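Local coordinates for glycosyl hydrolase, family 31/fibronectin type III domain protein (Clostridium perfringens, PDB 4UAP), which probably helps a family 31 glycoside hydrolase hold galacto-configured sugars, through a carbohydrate-binding module that binds N-acetylgalactosamine, at residues L67-N79 and K106-L118. Sequence-based numbering, arbitrary orientation.
With NGA (2-acetamido-2-deoxy-beta-D-galactopyranose), chain C.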
loop_
_atom_site.group_PDB
_atom_site.type_symbol
_atom_site.label_atom_id
_atom_site.label_comp_id
_atom_site.label_asym_id
_atom_site.label_seq_id
_atom_site.Cartn_x
_atom_site.Cartn_y
_atom_site.Cartn_z
ATOM N N LEU A 67 16.638 5.411 1.377
ATOM C CA LEU A 67 15.949 4.122 1.302
ATOM C C LEU A 67 16.531 3.191 0.245
ATOM O O LEU A 67 16.794 3.609 -0.881
ATOM C CB LEU A 67 14.460 4.341 0.999
ATOM C CG LEU A 67 13.659 5.191 1.987
ATOM C CD1 LEU A 67 12.230 5.415 1.489
ATOM C CD2 LEU A 67 13.670 4.528 3.364
ATOM N N GLU A 68 16.715 1.926 0.603
ATOM C CA GLU A 68 17.043 0.906 -0.390
ATOM C C GLU A 68 15.794 0.547 -1.207
ATOM O O GLU A 68 15.853 0.425 -2.429
ATOM C CB GLU A 68 17.620 -0.345 0.280
ATOM C CG GLU A 68 18.969 -0.124 0.961
ATOM C CD GLU A 68 20.148 -0.039 -0.023
ATOM O OE1 GLU A 68 19.920 0.134 -1.246
ATOM O OE2 GLU A 68 21.309 -0.151 0.438
ATOM N N ASN A 69 14.659 0.395 -0.531
ATOM C CA ASN A 69 13.407 0.063 -1.215
ATOM C C ASN A 69 12.198 0.263 -0.325
ATOM O O ASN A 69 12.339 0.455 0.880
ATOM C CB ASN A 69 13.425 -1.400 -1.705
ATOM C CG ASN A 69 13.199 -2.411 -0.571
ATOM O OD1 ASN A 69 12.105 -2.504 -0.003
ATOM N ND2 ASN A 69 14.228 -3.178 -0.253
ATOM N N PHE A 70 11.008 0.203 -0.910
ATOM C CA PHE A 70 9.865 -0.191 -0.109
ATOM C C PHE A 70 9.215 -1.391 -0.784
ATOM O O PHE A 70 9.348 -1.596 -1.995
ATOM C CB PHE A 70 8.880 0.969 0.140
ATOM C CG PHE A 70 8.251 1.555 -1.094
ATOM C CD1 PHE A 70 7.131 0.969 -1.666
ATOM C CD2 PHE A 70 8.739 2.734 -1.635
ATOM C CE1 PHE A 70 6.535 1.531 -2.779
ATOM C CE2 PHE A 70 8.150 3.298 -2.761
ATOM C CZ PHE A 70 7.046 2.702 -3.325
ATOM N N THR A 71 8.563 -2.203 0.038
ATOM C CA THR A 71 8.022 -3.486 -0.368
ATOM C C THR A 71 6.565 -3.581 0.038
ATOM O O THR A 71 6.238 -3.465 1.222
ATOM C CB THR A 71 8.799 -4.647 0.272
ATOM O OG1 THR A 71 10.162 -4.614 -0.182
ATOM C CG2 THR A 71 8.167 -5.979 -0.093
ATOM N N ILE A 72 5.705 -3.785 -0.956
ATOM C CA ILE A 72 4.276 -3.933 -0.752
ATOM C C ILE A 72 3.951 -5.426 -0.728
ATOM O O ILE A 72 4.313 -6.154 -1.654
ATOM C CB ILE A 72 3.470 -3.221 -1.868
ATOM C CG1 ILE A 72 3.866 -1.733 -1.945
ATOM C CG2 ILE A 72 1.962 -3.379 -1.635
ATOM C CD1 ILE A 72 3.309 -0.992 -3.159
ATOM N N TYR A 73 3.303 -5.875 0.343
ATOM C CA TYR A 73 2.906 -7.267 0.460
ATOM C C TYR A 73 1.453 -7.428 0.025
ATOM O O TYR A 73 0.536 -6.853 0.622
ATOM C CB TYR A 73 3.108 -7.767 1.889
ATOM C CG TYR A 73 4.566 -7.876 2.288
ATOM C CD1 TYR A 73 5.279 -6.756 2.723
ATOM C CD2 TYR A 73 5.234 -9.103 2.227
ATOM C CE1 TYR A 73 6.613 -6.856 3.087
ATOM C CE2 TYR A 73 6.576 -9.208 2.580
ATOM C CZ TYR A 73 7.252 -8.090 3.015
ATOM O OH TYR A 73 8.571 -8.203 3.377
ATOM N N ASN A 74 1.257 -8.208 -1.034
ATOM C CA ASN A 74 -0.048 -8.350 -1.651
ATOM C C ASN A 74 -0.827 -9.524 -1.081
ATOM O O ASN A 74 -0.245 -10.479 -0.575
ATOM C CB ASN A 74 0.103 -8.510 -3.162
ATOM C CG ASN A 74 0.723 -7.289 -3.802
ATOM O OD1 ASN A 74 0.243 -6.175 -3.607
ATOM N ND2 ASN A 74 1.822 -7.483 -4.529
ATOM N N ARG A 75 -2.149 -9.439 -1.165
ATOM C CA ARG A 75 -2.994 -10.490 -0.620
ATOM C C ARG A 75 -2.925 -11.717 -1.518
ATOM O O ARG A 75 -3.307 -11.661 -2.685
ATOM C CB ARG A 75 -4.442 -10.020 -0.472
ATOM C CG ARG A 75 -5.343 -11.093 0.138
ATOM C CD ARG A 75 -6.795 -10.681 0.108
ATOM N NE ARG A 75 -7.632 -11.722 0.688
ATOM C CZ ARG A 75 -8.945 -11.610 0.848
ATOM N NH1 ARG A 75 -9.563 -10.499 0.462
ATOM N NH2 ARG A 75 -9.630 -12.606 1.390
ATOM N N MET A 76 -2.444 -12.823 -0.963
ATOM C CA MET A 76 -2.277 -14.051 -1.738
ATOM C C MET A 76 -3.207 -15.155 -1.237
ATOM O O MET A 76 -3.575 -15.190 -0.057
ATOM C CB MET A 76 -0.822 -14.542 -1.683
ATOM C CG MET A 76 0.223 -13.473 -2.048
ATOM S SD MET A 76 0.019 -12.742 -3.687
ATOM C CE MET A 76 0.641 -14.080 -4.700
ATOM N N ASN A 77 -3.579 -16.055 -2.140
ATOM C CA ASN A 77 -4.311 -17.255 -1.756
ATOM C C ASN A 77 -3.341 -18.261 -1.176
ATOM O O ASN A 77 -2.141 -18.152 -1.402
ATOM C CB ASN A 77 -5.036 -17.852 -2.959
ATOM C CG ASN A 77 -6.021 -16.892 -3.561
ATOM O OD1 ASN A 77 -6.812 -16.277 -2.843
ATOM N ND2 ASN A 77 -5.985 -16.751 -4.880
ATOM N N SER A 78 -3.855 -19.248 -0.445
ATOM C CA SER A 78 -2.988 -20.239 0.196
ATOM C C SER A 78 -2.119 -21.000 -0.814
ATOM O O SER A 78 -1.033 -21.456 -0.471
ATOM C CB SER A 78 -3.822 -21.236 1.012
ATOM O OG SER A 78 -4.693 -21.967 0.164
ATOM N N ASN A 79 -2.581 -21.126 -2.055
ATOM C CA ASN A 79 -1.811 -21.859 -3.058
ATOM C C ASN A 79 -0.782 -20.993 -3.784
ATOM O O ASN A 79 -0.211 -21.412 -4.786
ATOM C CB ASN A 79 -2.745 -22.525 -4.087
ATOM C CG ASN A 79 -3.486 -21.521 -4.959
ATOM O OD1 ASN A 79 -3.347 -20.305 -4.800
ATOM N ND2 ASN A 79 -4.278 -22.031 -5.898
ATOM N N LYS A 106 3.797 0.314 -11.469
ATOM C CA LYS A 106 3.972 -1.113 -11.675
ATOM C C LYS A 106 2.610 -1.708 -11.969
ATOM O O LYS A 106 1.654 -1.456 -11.234
ATOM C CB LYS A 106 4.632 -1.764 -10.461
ATOM C CG LYS A 106 6.116 -1.394 -10.341
ATOM C CD LYS A 106 6.773 -2.006 -9.116
ATOM C CE LYS A 106 8.083 -1.285 -8.788
ATOM N NZ LYS A 106 9.039 -1.286 -9.928
ATOM N N ALA A 107 2.518 -2.470 -13.061
ATOM C CA ALA A 107 1.230 -2.986 -13.532
ATOM C C ALA A 107 1.221 -4.510 -13.626
ATOM O O ALA A 107 2.266 -5.150 -13.519
ATOM C CB ALA A 107 0.881 -2.365 -14.886
ATOM N N ASN A 108 0.027 -5.080 -13.811
ATOM C CA ASN A 108 -0.149 -6.524 -13.927
ATOM C C ASN A 108 0.513 -7.278 -12.787
ATOM O O ASN A 108 1.163 -8.305 -12.986
ATOM C CB ASN A 108 0.389 -7.005 -15.271
ATOM C CG ASN A 108 -0.279 -6.307 -16.431
ATOM O OD1 ASN A 108 0.340 -5.501 -17.128
ATOM N ND2 ASN A 108 -1.559 -6.587 -16.628
ATOM N N ILE A 109 0.342 -6.757 -11.579
ATOM C CA ILE A 109 0.947 -7.359 -10.407
ATOM C C ILE A 109 0.378 -8.743 -10.176
ATOM O O ILE A 109 -0.840 -8.905 -10.150
ATOM C CB ILE A 109 0.726 -6.489 -9.155
ATOM C CG1 ILE A 109 1.470 -5.155 -9.322
ATOM C CG2 ILE A 109 1.188 -7.228 -7.902
ATOM C CD1 ILE A 109 1.053 -4.086 -8.319
ATOM N N THR A 110 1.252 -9.736 -10.019
ATOM C CA THR A 110 0.815 -11.100 -9.728
ATOM C C THR A 110 1.608 -11.761 -8.605
ATOM O O THR A 110 1.327 -12.902 -8.245
ATOM C CB THR A 110 0.925 -12.026 -10.972
ATOM O OG1 THR A 110 2.270 -12.005 -11.472
ATOM C CG2 THR A 110 -0.047 -11.591 -12.071
ATOM N N SER A 111 2.602 -11.070 -8.056
ATOM C CA SER A 111 3.493 -11.715 -7.089
ATOM C C SER A 111 3.186 -11.330 -5.641
ATOM O O SER A 111 2.471 -10.359 -5.385
ATOM C CB SER A 111 4.949 -11.384 -7.412
ATOM O OG SER A 111 5.159 -9.988 -7.376
ATOM N N ALA A 112 3.749 -12.089 -4.699
ATOM C CA ALA A 112 3.500 -11.872 -3.277
ATOM C C ALA A 112 4.000 -10.505 -2.807
ATOM O O ALA A 112 3.467 -9.940 -1.856
ATOM C CB ALA A 112 4.144 -12.980 -2.448
ATOM N N THR A 113 5.032 -9.978 -3.459
ATOM C CA THR A 113 5.519 -8.646 -3.102
ATOM C C THR A 113 5.687 -7.801 -4.340
ATOM O O THR A 113 5.959 -8.316 -5.428
ATOM C CB THR A 113 6.876 -8.676 -2.357
ATOM O OG1 THR A 113 7.868 -9.281 -3.195
ATOM C CG2 THR A 113 6.772 -9.445 -1.045
ATOM N N THR A 114 5.511 -6.500 -4.160
ATOM C CA THR A 114 5.779 -5.529 -5.198
ATOM C C THR A 114 6.849 -4.625 -4.631
ATOM O O THR A 114 6.620 -3.945 -3.630
ATOM C CB THR A 114 4.524 -4.733 -5.581
ATOM O OG1 THR A 114 3.579 -5.623 -6.193
ATOM C CG2 THR A 114 4.863 -3.595 -6.555
ATOM N N VAL A 115 8.025 -4.648 -5.243
ATOM C CA VAL A 115 9.175 -3.962 -4.674
ATOM C C VAL A 115 9.593 -2.766 -5.529
ATOM O O VAL A 115 9.827 -2.898 -6.732
ATOM C CB VAL A 115 10.363 -4.928 -4.507
ATOM C CG1 VAL A 115 11.573 -4.203 -3.909
ATOM C CG2 VAL A 115 9.961 -6.100 -3.615
ATOM N N TYR A 116 9.640 -1.594 -4.897
ATOM C CA TYR A 116 10.203 -0.392 -5.509
ATOM C C TYR A 116 11.652 -0.261 -5.082
ATOM O O TYR A 116 11.935 0.041 -3.917
ATOM C CB TYR A 116 9.412 0.864 -5.108
ATOM C CG TYR A 116 8.207 1.153 -5.979
ATOM C CD1 TYR A 116 7.026 0.430 -5.838
ATOM C CD2 TYR A 116 8.248 2.158 -6.937
ATOM C CE1 TYR A 116 5.912 0.703 -6.632
ATOM C CE2 TYR A 116 7.151 2.439 -7.732
ATOM C CZ TYR A 116 5.983 1.706 -7.580
ATOM O OH TYR A 116 4.895 1.994 -8.378
ATOM N N GLU A 117 12.571 -0.518 -6.007
ATOM C CA GLU A 117 13.989 -0.389 -5.703
ATOM C C GLU A 117 14.383 1.071 -5.836
ATOM O O GLU A 117 14.238 1.662 -6.910
ATOM C CB GLU A 117 14.839 -1.264 -6.624
ATOM C CG GLU A 117 14.599 -2.758 -6.466
ATOM C CD GLU A 117 15.149 -3.294 -5.160
ATOM O OE1 GLU A 117 15.791 -2.519 -4.422
ATOM O OE2 GLU A 117 14.946 -4.493 -4.873
ATOM N N LEU A 118 14.879 1.649 -4.747
ATOM C CA LEU A 118 15.118 3.090 -4.692
ATOM C C LEU A 118 16.601 3.469 -4.701
ATOM O O LEU A 118 16.937 4.646 -4.811
ATOM C CB LEU A 118 14.443 3.677 -3.456
ATOM C CG LEU A 118 12.918 3.518 -3.423
ATOM C CD1 LEU A 118 12.354 4.083 -2.134
ATOM C CD2 LEU A 118 12.284 4.195 -4.643
HETATM C C1 NGA C . -15.004 -10.761 -0.065
HETATM C C2 NGA C . -13.712 -11.290 0.549
HETATM C C3 NGA C . -13.197 -10.306 1.578
HETATM C C4 NGA C . -13.105 -8.928 0.935
HETATM C C5 NGA C . -14.507 -8.503 0.495
HETATM C C6 NGA C . -14.613 -7.149 -0.194
HETATM C C7 NGA C . -13.188 -13.683 0.845
HETATM C C8 NGA C . -13.517 -14.936 1.603
HETATM N N2 NGA C . -13.912 -12.603 1.166
HETATM O O1 NGA C . -15.236 -11.471 -1.259
HETATM O O3 NGA C . -11.954 -10.781 2.036
HETATM O O4 NGA C . -12.248 -9.010 -0.184
HETATM O O5 NGA C . -14.974 -9.410 -0.458
HETATM O O6 NGA C . -15.946 -6.951 -0.657
HETATM O O7 NGA C . -12.296 -13.692 -0.016
HETATM O O HOH W 1 17.641 -0.393 -4.519
HETATM O O HOH W 2 16.398 -3.558 -1.917
HETATM O O HOH W 3 2.204 -11.017 0.262
#
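Phe70 and Tyr116 pack side by side from a hydrogen-bonded pair, planes 18° apart but slid so that the rings barely overlap: Phe70 CZ sits 3.3 Å from Tyr116 CG, and the CB of Tyr116 stands over one face of the phenylalanine ring, 3.6 Å from the Phe70 centroid, a CH-pi contact. Phe70 CG lies between its backbone N and carbonyl carbon (chi1 62°), which brings the ring end nearer its neighbour. Beside it the Leu118 CD1 methyl fits into the corner between Phe70 CD2 and Leu67 CB. The antiparallel strands 69-74 and 113-118 turn these residues to the inside of the CBM32 beta-sandwich, where Ile126, Ile128 and Ala92 of the other sheet meet Phe70. On the other face the bumps are smaller: Thr71 CG2 nestles against Thr113 CB, and the Thr113 CG2 methyl lies 3.6 Å from Tyr73 CD2, whose hydroxyl reaches Glu146. Further along, the Asn74 amide plugs the bend before strand 113-118; its ND2 spends both hydrogens nearly in the amide plane, on Thr114 OG1 and on Ser111 O, each 3.1 Å from ND2, fixing its rotation, with Ile109 CG2 alongside. Met76, bent at chi2 and chi3, curls its sulfur over Ala112, Met76 SD 3.6 Å from Ala112 CA. Between these two in sequence, Arg75 extends the opposite way from Met76, and its NH1 donates to O3 of the bound N-acetylgalactosamine at 2.9 Å and also to O4.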